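Local coordinates for PtLCIB4 H88A mutant (Phaeodactylum tricornutum, PDB 5B5Z), which binds zinc and, as a homolog of the limiting CO2-inducible protein LCIB, probably belongs to a group of beta-carbonic anhydrases that interconvert carbon dioxide and bicarbonate, at residues K23-A28 with G122-V127; L29-L34 with E68-E73; F261-R264 with M270-N273. All blocks are in the same frame, centred on the assembly; numbering follows the deposited sequence.

Contact 1. Residues K23-A28 with G122-V127; sequences KAFPDA and GKWGTV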
loop_
_atom_site.group_PDB
_atom_site.type_symbol
_atom_site.label_atom_id
_atom_site.label_comp_id
_atom_site.label_asym_id
_atom_site.label_seq_id
_atom_site.Cartn_x
_atom_site.Cartn_y
_atom_site.Cartn_z
ATOM N N LYS A 23 -22.491 -19.399 -5.747
ATOM C CA LYS A 23 -22.808 -19.851 -7.100
ATOM C C LYS A 23 -21.555 -19.829 -7.969
ATOM O O LYS A 23 -21.262 -20.781 -8.694
ATOM C CB LYS A 23 -23.899 -18.965 -7.721
ATOM C CG LYS A 23 -25.052 -19.695 -8.373
ATOM C CD LYS A 23 -25.902 -18.735 -9.203
ATOM C CE LYS A 23 -26.439 -19.448 -10.456
ATOM N NZ LYS A 23 -27.511 -18.652 -11.096
ATOM N N ALA A 24 -20.779 -18.753 -7.861
ATOM C CA ALA A 24 -19.627 -18.579 -8.733
ATOM C C ALA A 24 -18.361 -19.157 -8.102
ATOM O O ALA A 24 -17.467 -19.630 -8.805
ATOM C CB ALA A 24 -19.428 -17.098 -9.064
ATOM N N PHE A 25 -18.304 -19.097 -6.774
ATOM C CA PHE A 25 -17.134 -19.520 -6.004
ATOM C C PHE A 25 -17.550 -20.424 -4.840
ATOM O O PHE A 25 -17.655 -19.977 -3.710
ATOM C CB PHE A 25 -16.369 -18.282 -5.487
ATOM C CG PHE A 25 -15.976 -17.322 -6.581
ATOM C CD1 PHE A 25 -14.914 -17.616 -7.416
ATOM C CD2 PHE A 25 -16.691 -16.154 -6.793
ATOM C CE1 PHE A 25 -14.563 -16.766 -8.440
ATOM C CE2 PHE A 25 -16.342 -15.287 -7.821
ATOM C CZ PHE A 25 -15.268 -15.596 -8.641
ATOM N N PRO A 26 -17.820 -21.710 -5.126
ATOM C CA PRO A 26 -18.377 -22.638 -4.137
ATOM C C PRO A 26 -17.492 -22.801 -2.923
ATOM O O PRO A 26 -17.997 -23.111 -1.843
ATOM C CB PRO A 26 -18.447 -23.969 -4.890
ATOM C CG PRO A 26 -18.393 -23.622 -6.282
ATOM C CD PRO A 26 -17.738 -22.309 -6.465
ATOM N N ASP A 27 -16.188 -22.609 -3.115
ATOM C CA ASP A 27 -15.214 -22.881 -2.065
ATOM C C ASP A 27 -14.828 -21.629 -1.285
ATOM O O ASP A 27 -13.921 -21.689 -0.468
ATOM C CB ASP A 27 -13.958 -23.543 -2.658
ATOM C CG ASP A 27 -13.341 -22.751 -3.812
ATOM O OD1 ASP A 27 -14.047 -21.961 -4.476
ATOM O OD2 ASP A 27 -12.143 -22.969 -4.102
ATOM N N ALA A 28 -15.516 -20.515 -1.523
ATOM C CA ALA A 28 -15.180 -19.263 -0.825
ATOM C C ALA A 28 -15.261 -19.402 0.696
ATOM O O ALA A 28 -16.164 -20.052 1.219
ATOM C CB ALA A 28 -16.079 -18.145 -1.288
ATOM N N GLY A 122 -26.628 -8.999 -5.707
ATOM C CA GLY A 122 -25.868 -10.091 -6.302
ATOM C C GLY A 122 -25.182 -9.765 -7.619
ATOM O O GLY A 122 -24.830 -10.666 -8.390
ATOM N N LYS A 123 -24.988 -8.480 -7.890
ATOM C CA LYS A 123 -24.336 -8.046 -9.125
ATOM C C LYS A 123 -22.822 -7.941 -8.895
ATOM O O LYS A 123 -22.384 -7.329 -7.914
ATOM C CB LYS A 123 -24.909 -6.699 -9.586
ATOM C CG LYS A 123 -24.217 -6.076 -10.788
ATOM C CD LYS A 123 -24.897 -4.770 -11.212
ATOM C CE LYS A 123 -24.439 -4.302 -12.596
ATOM N NZ LYS A 123 -25.329 -4.790 -13.694
ATOM N N TRP A 124 -22.036 -8.542 -9.784
ATOM C CA TRP A 124 -20.571 -8.535 -9.648
ATOM C C TRP A 124 -19.945 -7.263 -10.210
ATOM O O TRP A 124 -20.469 -6.657 -11.140
ATOM C CB TRP A 124 -19.962 -9.755 -10.350
ATOM C CG TRP A 124 -20.314 -11.042 -9.693
ATOM C CD1 TRP A 124 -21.301 -11.919 -10.064
ATOM C CD2 TRP A 124 -19.701 -11.599 -8.523
ATOM N NE1 TRP A 124 -21.330 -12.989 -9.199
ATOM C CE2 TRP A 124 -20.358 -12.816 -8.241
ATOM C CE3 TRP A 124 -18.651 -11.186 -7.685
ATOM C CZ2 TRP A 124 -20.001 -13.626 -7.165
ATOM C CZ3 TRP A 124 -18.297 -11.988 -6.626
ATOM C CH2 TRP A 124 -18.972 -13.200 -6.372
ATOM N N GLY A 125 -18.809 -6.860 -9.644
ATOM C CA GLY A 125 -18.063 -5.739 -10.184
ATOM C C GLY A 125 -18.411 -4.408 -9.557
ATOM O O GLY A 125 -17.966 -3.369 -10.036
ATOM N N THR A 126 -19.211 -4.446 -8.495
ATOM C CA THR A 126 -19.630 -3.238 -7.803
ATOM C C THR A 126 -20.019 -3.564 -6.365
ATOM O O THR A 126 -20.432 -4.684 -6.054
ATOM C CB THR A 126 -20.811 -2.540 -8.529
ATOM O OG1 THR A 126 -21.082 -1.278 -7.904
ATOM C CG2 THR A 126 -22.076 -3.407 -8.517
ATOM N N VAL A 127 -19.871 -2.587 -5.481
ATOM C CA VAL A 127 -20.297 -2.763 -4.100
ATOM C C VAL A 127 -20.541 -1.390 -3.481
ATOM O O VAL A 127 -19.907 -0.404 -3.857
ATOM C CB VAL A 127 -19.268 -3.581 -3.275
ATOM C CG1 VAL A 127 -17.972 -2.792 -3.071
ATOM C CG2 VAL A 127 -19.877 -4.027 -1.949
#

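Contact 2. Residues L29-L34 with E68-E73; sequences LTNAEL and EQDFGE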
loop_
_atom_site.group_PDB
_atom_site.type_symbol
_atom_site.label_atom_id
_atom_site.label_comp_id
_atom_site.label_asym_id
_atom_site.label_seq_id
_atom_site.Cartn_x
_atom_site.Cartn_y
_atom_site.Cartn_z
ATOM N N LEU A 29 -14.298 -18.794 1.398
ATOM C CA LEU A 29 -14.282 -18.758 2.858
ATOM C C LEU A 29 -14.579 -17.351 3.372
ATOM O O LEU A 29 -14.208 -16.383 2.728
ATOM C CB LEU A 29 -12.915 -19.194 3.391
ATOM C CG LEU A 29 -12.416 -20.581 2.991
ATOM C CD1 LEU A 29 -10.998 -20.818 3.509
ATOM C CD2 LEU A 29 -13.373 -21.643 3.516
ATOM N N THR A 30 -15.216 -17.219 4.532
ATOM C CA THR A 30 -15.277 -15.902 5.161
ATOM C C THR A 30 -13.870 -15.494 5.603
ATOM O O THR A 30 -13.007 -16.349 5.800
ATOM C CB THR A 30 -16.188 -15.872 6.387
ATOM O OG1 THR A 30 -15.627 -16.718 7.399
ATOM C CG2 THR A 30 -17.591 -16.360 6.041
ATOM N N ASN A 31 -13.643 -14.197 5.775
ATOM C CA ASN A 31 -12.351 -13.750 6.278
ATOM C C ASN A 31 -11.954 -14.491 7.552
ATOM O O ASN A 31 -10.815 -14.933 7.690
ATOM C CB ASN A 31 -12.367 -12.255 6.544
ATOM C CG ASN A 31 -12.097 -11.440 5.302
ATOM O OD1 ASN A 31 -12.316 -11.906 4.180
ATOM N ND2 ASN A 31 -11.591 -10.220 5.491
ATOM N N ALA A 32 -12.910 -14.660 8.457
ATOM C CA ALA A 32 -12.625 -15.330 9.717
ATOM C C ALA A 32 -12.220 -16.788 9.496
ATOM O O ALA A 32 -11.251 -17.272 10.087
ATOM C CB ALA A 32 -13.837 -15.236 10.652
ATOM N N GLU A 33 -12.950 -17.485 8.629
ATOM C CA GLU A 33 -12.602 -18.859 8.287
ATOM C C GLU A 33 -11.219 -18.953 7.663
ATOM O O GLU A 33 -10.464 -19.872 7.944
ATOM C CB GLU A 33 -13.645 -19.453 7.327
ATOM C CG GLU A 33 -14.986 -19.755 8.003
ATOM C CD GLU A 33 -16.129 -19.995 7.013
ATOM O OE1 GLU A 33 -15.936 -19.811 5.787
ATOM O OE2 GLU A 33 -17.236 -20.368 7.468
ATOM N N LEU A 34 -10.908 -18.011 6.784
ATOM C CA LEU A 34 -9.604 -17.995 6.128
ATOM C C LEU A 34 -8.455 -17.840 7.131
ATOM O O LEU A 34 -7.482 -18.593 7.116
ATOM C CB LEU A 34 -9.553 -16.864 5.100
ATOM C CG LEU A 34 -8.184 -16.652 4.443
ATOM C CD1 LEU A 34 -7.876 -17.794 3.485
ATOM C CD2 LEU A 34 -8.153 -15.303 3.726
ATOM N N GLU A 68 -6.374 -7.299 5.412
ATOM C CA GLU A 68 -5.091 -6.968 6.019
ATOM C C GLU A 68 -5.212 -6.857 7.529
ATOM O O GLU A 68 -4.332 -7.325 8.256
ATOM C CB GLU A 68 -4.542 -5.657 5.451
ATOM C CG GLU A 68 -4.352 -5.704 3.952
ATOM C CD GLU A 68 -3.712 -4.443 3.414
ATOM O OE1 GLU A 68 -3.997 -3.357 3.974
ATOM O OE2 GLU A 68 -2.904 -4.549 2.459
ATOM N N GLN A 69 -6.288 -6.221 7.988
ATOM C CA GLN A 69 -6.525 -6.071 9.421
ATOM C C GLN A 69 -6.728 -7.427 10.090
ATOM O O GLN A 69 -6.207 -7.667 11.177
ATOM C CB GLN A 69 -7.726 -5.169 9.677
ATOM C CG GLN A 69 -7.458 -3.706 9.357
ATOM C CD GLN A 69 -8.702 -2.852 9.490
ATOM O OE1 GLN A 69 -9.764 -3.338 9.888
ATOM N NE2 GLN A 69 -8.576 -1.565 9.173
ATOM N N ASP A 70 -7.460 -8.320 9.436
ATOM C CA ASP A 70 -7.745 -9.624 10.037
ATOM C C ASP A 70 -6.486 -10.490 10.190
ATOM O O ASP A 70 -6.269 -11.128 11.226
ATOM C CB ASP A 70 -8.804 -10.357 9.217
ATOM C CG ASP A 70 -10.172 -9.703 9.311
ATOM O OD1 ASP A 70 -10.410 -8.910 10.250
ATOM O OD2 ASP A 70 -11.024 -9.984 8.437
ATOM N N PHE A 71 -5.624 -10.500 9.179
ATOM C CA PHE A 71 -4.345 -11.194 9.325
ATOM C C PHE A 71 -3.396 -10.444 10.261
ATOM O O PHE A 71 -2.565 -11.051 10.924
ATOM C CB PHE A 71 -3.677 -11.399 7.955
ATOM C CG PHE A 71 -4.111 -12.659 7.259
ATOM C CD1 PHE A 71 -3.685 -13.900 7.721
ATOM C CD2 PHE A 71 -4.932 -12.613 6.148
ATOM C CE1 PHE A 71 -4.071 -15.067 7.091
ATOM C CE2 PHE A 71 -5.320 -13.788 5.520
ATOM C CZ PHE A 71 -4.894 -15.014 5.997
ATOM N N GLY A 72 -3.513 -9.123 10.268
ATOM C CA GLY A 72 -2.672 -8.279 11.101
ATOM C C GLY A 72 -2.926 -8.518 12.576
ATOM O O GLY A 72 -2.016 -8.396 13.400
ATOM N N GLU A 73 -4.155 -8.881 12.914
ATOM C CA GLU A 73 -4.447 -9.246 14.308
ATOM C C GLU A 73 -3.648 -10.455 14.777
ATOM O O GLU A 73 -3.354 -10.582 15.976
ATOM C CB GLU A 73 -5.939 -9.513 14.494
ATOM C CG GLU A 73 -6.786 -8.284 14.342
ATOM C CD GLU A 73 -8.275 -8.567 14.456
ATOM O OE1 GLU A 73 -8.675 -9.760 14.466
ATOM O OE2 GLU A 73 -9.044 -7.582 14.525
#

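Contact 3. Residues F261-R264 with M270-N273; sequences FCIR and MVEN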
loop_
_atom_site.group_PDB
_atom_site.type_symbol
_atom_site.label_atom_id
_atom_site.label_comp_id
_atom_site.label_asym_id
_atom_site.label_seq_id
_atom_site.Cartn_x
_atom_site.Cartn_y
_atom_site.Cartn_z
ATOM N N PHE A 261 -2.039 -22.049 -1.743
ATOM C CA PHE A 261 -1.656 -22.038 -0.333
ATOM C C PHE A 261 -0.510 -23.026 -0.193
ATOM O O PHE A 261 -0.718 -24.235 -0.253
ATOM C CB PHE A 261 -2.830 -22.411 0.563
ATOM C CG PHE A 261 -2.519 -22.343 2.032
ATOM C CD1 PHE A 261 -1.460 -21.583 2.503
ATOM C CD2 PHE A 261 -3.298 -23.040 2.939
ATOM C CE1 PHE A 261 -1.185 -21.531 3.859
ATOM C CE2 PHE A 261 -3.025 -22.993 4.299
ATOM C CZ PHE A 261 -1.977 -22.229 4.757
ATOM N N CYS A 262 0.700 -22.503 -0.050
ATOM C CA CYS A 262 1.887 -23.348 -0.090
ATOM C C CYS A 262 3.052 -22.708 0.641
ATOM O O CYS A 262 2.987 -21.544 1.046
ATOM C CB CYS A 262 2.272 -23.652 -1.549
ATOM S SG CYS A 262 2.878 -22.219 -2.494
ATOM N N ILE A 263 4.119 -23.483 0.810
ATOM C CA ILE A 263 5.326 -23.012 1.460
ATOM C C ILE A 263 6.527 -23.287 0.566
ATOM O O ILE A 263 6.653 -24.371 -0.002
ATOM C CB ILE A 263 5.538 -23.686 2.826
ATOM C CG1 ILE A 263 4.354 -23.420 3.757
ATOM C CG2 ILE A 263 6.812 -23.172 3.463
ATOM C CD1 ILE A 263 4.470 -24.148 5.095
ATOM N N ARG A 264 7.388 -22.287 0.426
ATOM C CA ARG A 264 8.624 -22.412 -0.335
ATOM C C ARG A 264 9.820 -22.255 0.597
ATOM O O ARG A 264 9.732 -21.551 1.597
ATOM C CB ARG A 264 8.680 -21.363 -1.447
ATOM C CG ARG A 264 7.575 -21.495 -2.486
ATOM C CD ARG A 264 7.467 -20.222 -3.330
ATOM N NE ARG A 264 8.760 -19.830 -3.886
ATOM C CZ ARG A 264 9.036 -19.759 -5.186
ATOM N NH1 ARG A 264 8.102 -20.029 -6.087
ATOM N NH2 ARG A 264 10.246 -19.396 -5.587
ATOM N N MET A 270 9.292 -25.599 -3.662
ATOM C CA MET A 270 8.032 -25.745 -2.938
ATOM C C MET A 270 8.105 -26.944 -1.996
ATOM O O MET A 270 8.249 -28.079 -2.446
ATOM C CB MET A 270 6.851 -25.910 -3.892
ATOM C CG MET A 270 5.508 -25.994 -3.169
ATOM S SD MET A 270 4.079 -26.114 -4.266
ATOM C CE MET A 270 4.429 -27.652 -5.127
ATOM N N VAL A 271 7.996 -26.694 -0.694
ATOM C CA VAL A 271 8.144 -27.748 0.305
ATOM C C VAL A 271 6.807 -28.259 0.857
ATOM O O VAL A 271 6.720 -29.398 1.321
ATOM C CB VAL A 271 9.033 -27.278 1.479
ATOM C CG1 VAL A 271 10.407 -26.862 0.969
ATOM C CG2 VAL A 271 8.389 -26.135 2.206
ATOM N N GLU A 272 5.765 -27.431 0.809
ATOM C CA GLU A 272 4.425 -27.905 1.122
ATOM C C GLU A 272 3.415 -27.303 0.162
ATOM O O GLU A 272 3.562 -26.163 -0.265
ATOM C CB GLU A 272 4.016 -27.566 2.564
ATOM C CG GLU A 272 4.957 -28.082 3.663
ATOM C CD GLU A 272 4.874 -29.589 3.912
ATOM O OE1 GLU A 272 3.858 -30.225 3.556
ATOM O OE2 GLU A 272 5.846 -30.138 4.480
ATOM N N ASN A 273 2.392 -28.077 -0.167
ATOM C CA ASN A 273 1.261 -27.576 -0.939
ATOM C C ASN A 273 -0.022 -28.002 -0.247
ATOM O O ASN A 273 -0.313 -29.190 -0.127
ATOM C CB ASN A 273 1.308 -28.088 -2.383
ATOM C CG ASN A 273 0.360 -27.337 -3.296
ATOM O OD1 ASN A 273 -0.594 -26.708 -2.835
ATOM N ND2 ASN A 273 0.614 -27.401 -4.606
HETATM O O HOH W 1 -0.946 -24.089 -3.562
#

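Contact 1. Residues K23-A28 with G122-V127
Phe-25, whose ring meets Trp-124 across the contact, has its carbonyl O taken by the backbone of Ala-28, with Ala-28 N to Phe-25 O at 3.1 Å. This bond closes a type I beta turn, with Pro-26 and Asp-27 at its corners, just where the chain leaves helix 16-24. From the first position of the turn the Phe-25 ring reaches across to the indole. One edge, CD2 to CE2, is turned to the face of the six-membered ring of Trp-124 in an offset edge-to-face pair, the planes 79° apart and the centroids 5.5 Å from each other. The nearest approach is from Phe-25 CE2 to Trp-124 CH2, 3.7 Å, and Trp-124 CH2 lies near the plane of the phenyl ring. In both residues CG stands opposite the carbonyl carbon and beside the backbone N (chi1 -55° in Phe-25, -67° in Trp-124), and the two side chains slide past each other in opposite directions. Such T-shaped pairing of aromatic rings here joins the end of helix 16-24 to the loop that runs from strand 107-117 toward helix 140-154. Ala-24 adds its methyl from the last turn of the helix, with Ala-24 CB 4.0 Å from Trp-124 CZ2. Val-207 of helix 205-228 touches all three residues, while Ile-246 of strand 238-247 packs on both rings. After the indole, Gly-125 has a positive phi, and its backbone bonds to Gly-117 and to Cys-138, which directly precedes the zinc ligand Cys-139.

Contact 2. Residues L29-L34 with E68-E73
The Phe-71 ring is met at its edge, near its own plane, by Leu-34, while the amide of Asn-31 and the carboxylate of Asp-70 stand almost perpendicular, 88° between their planes. Leu-34 is directed toward helix 65-75, its CG opposite the backbone N (chi1 174°), and Leu-34 CD2 comes 3.7 Å from Phe-71 CE2. Val-35 and Val-38 also pack against this ring. Beside the apolar pair, Asn-31 ND2 donates to Asp-70 OD2 at 3.0 Å and 157°. The carboxylate is approached on its anti side and somewhat out of its plane, whereas the acceptor lies nearly in the amide plane. Asn-31 is the first residue of its helix, and the turn is fixed by a capping box: Glu-33 N bonds to Thr-30 OG1 (3.0 Å), and Thr-30 N returns the bond to Glu-33 OE1 (3.0 Å). A leucine in place of Asn-31 would probably leave Asp-70 OD2 without this donor and bury an apolar branch against a carboxylate. With a neutral amide as donor and the N-terminal end of a helix close by, the negative charge of Asp-70 is probably stabilised without a counter-charge from the opposing segment.

Contact 3. Residues F261-R264 with M270-N273
Ile-263 places CG2 opposite its backbone N, with CG1 beside that N (chi1 -59°), and Val-271 tucks its own CG2 between backbone N and carbonyl carbon (chi1 -58° to CG1); the two methyl branches meet, Ile-263 CG2 to Val-271 CG2 at 3.6 Å. The pair sits in a classic beta bulge of the hairpin formed by strands 255-264 and 270-273, which run antiparallel at 157°. Val-271 and Glu-272 both lie opposite Ile-263, and this extra residue moves the pairing by one between Ile-263 and Arg-264. The bulge leaves one carbonyl with two donors: Ile-263 O accepts from Val-271 N at 2.8 Å and, over a longer bond, from Glu-272 N at 3.3 Å. In the return direction Ile-263 N donates to Glu-272 O at 2.9 Å, completing the hydrogen-bonded pair. Cys-262 with Asn-273, and Arg-264 with Met-270, form the flanking non-hydrogen-bonded pairs, and all four side chains start from the same face of the sheet. There the thioether of Met-270 comes alongside Cys-262, its SD 4.1 Å from Cys-262 CB. The guanidinium of Arg-264 is committed outside the hairpin, to a salt bridge with Asp-226. On the other face Ile-263 packs on Leu-42 of helix 31-43. At the far end the amide oxygen of Asn-273, which also accepts from Met-275 N, takes a bond from a water; Asn-273 OD1 lies 2.7 Å from this water O, and the water in turn accepts from Phe-261 N, which lies 2.9 Å from the water O.

Contacts 1 and 2 are consecutive along the chain: 23-28 ends helix 16-24 and runs straight into strand 29-30 and helix 31-43, although the centres of the two contacts are 18 Å apart. Both segments of contact 2 fall within the sequence interval that contact 1 spans. Contact 3 follows near the C-terminal end, its centre 20 Å from that of contact 2 and 28 Å from that of contact 1. Strand 255-264 relates them: strand 29-30 pairs with it, its residue Val-257 touches Phe-25, and its last residues form the hairpin of contact 3. One mixed sheet thus carries helix packing, an aromatic contact with the loop that leads to the zinc ligand Cys-139, and an edge hairpin.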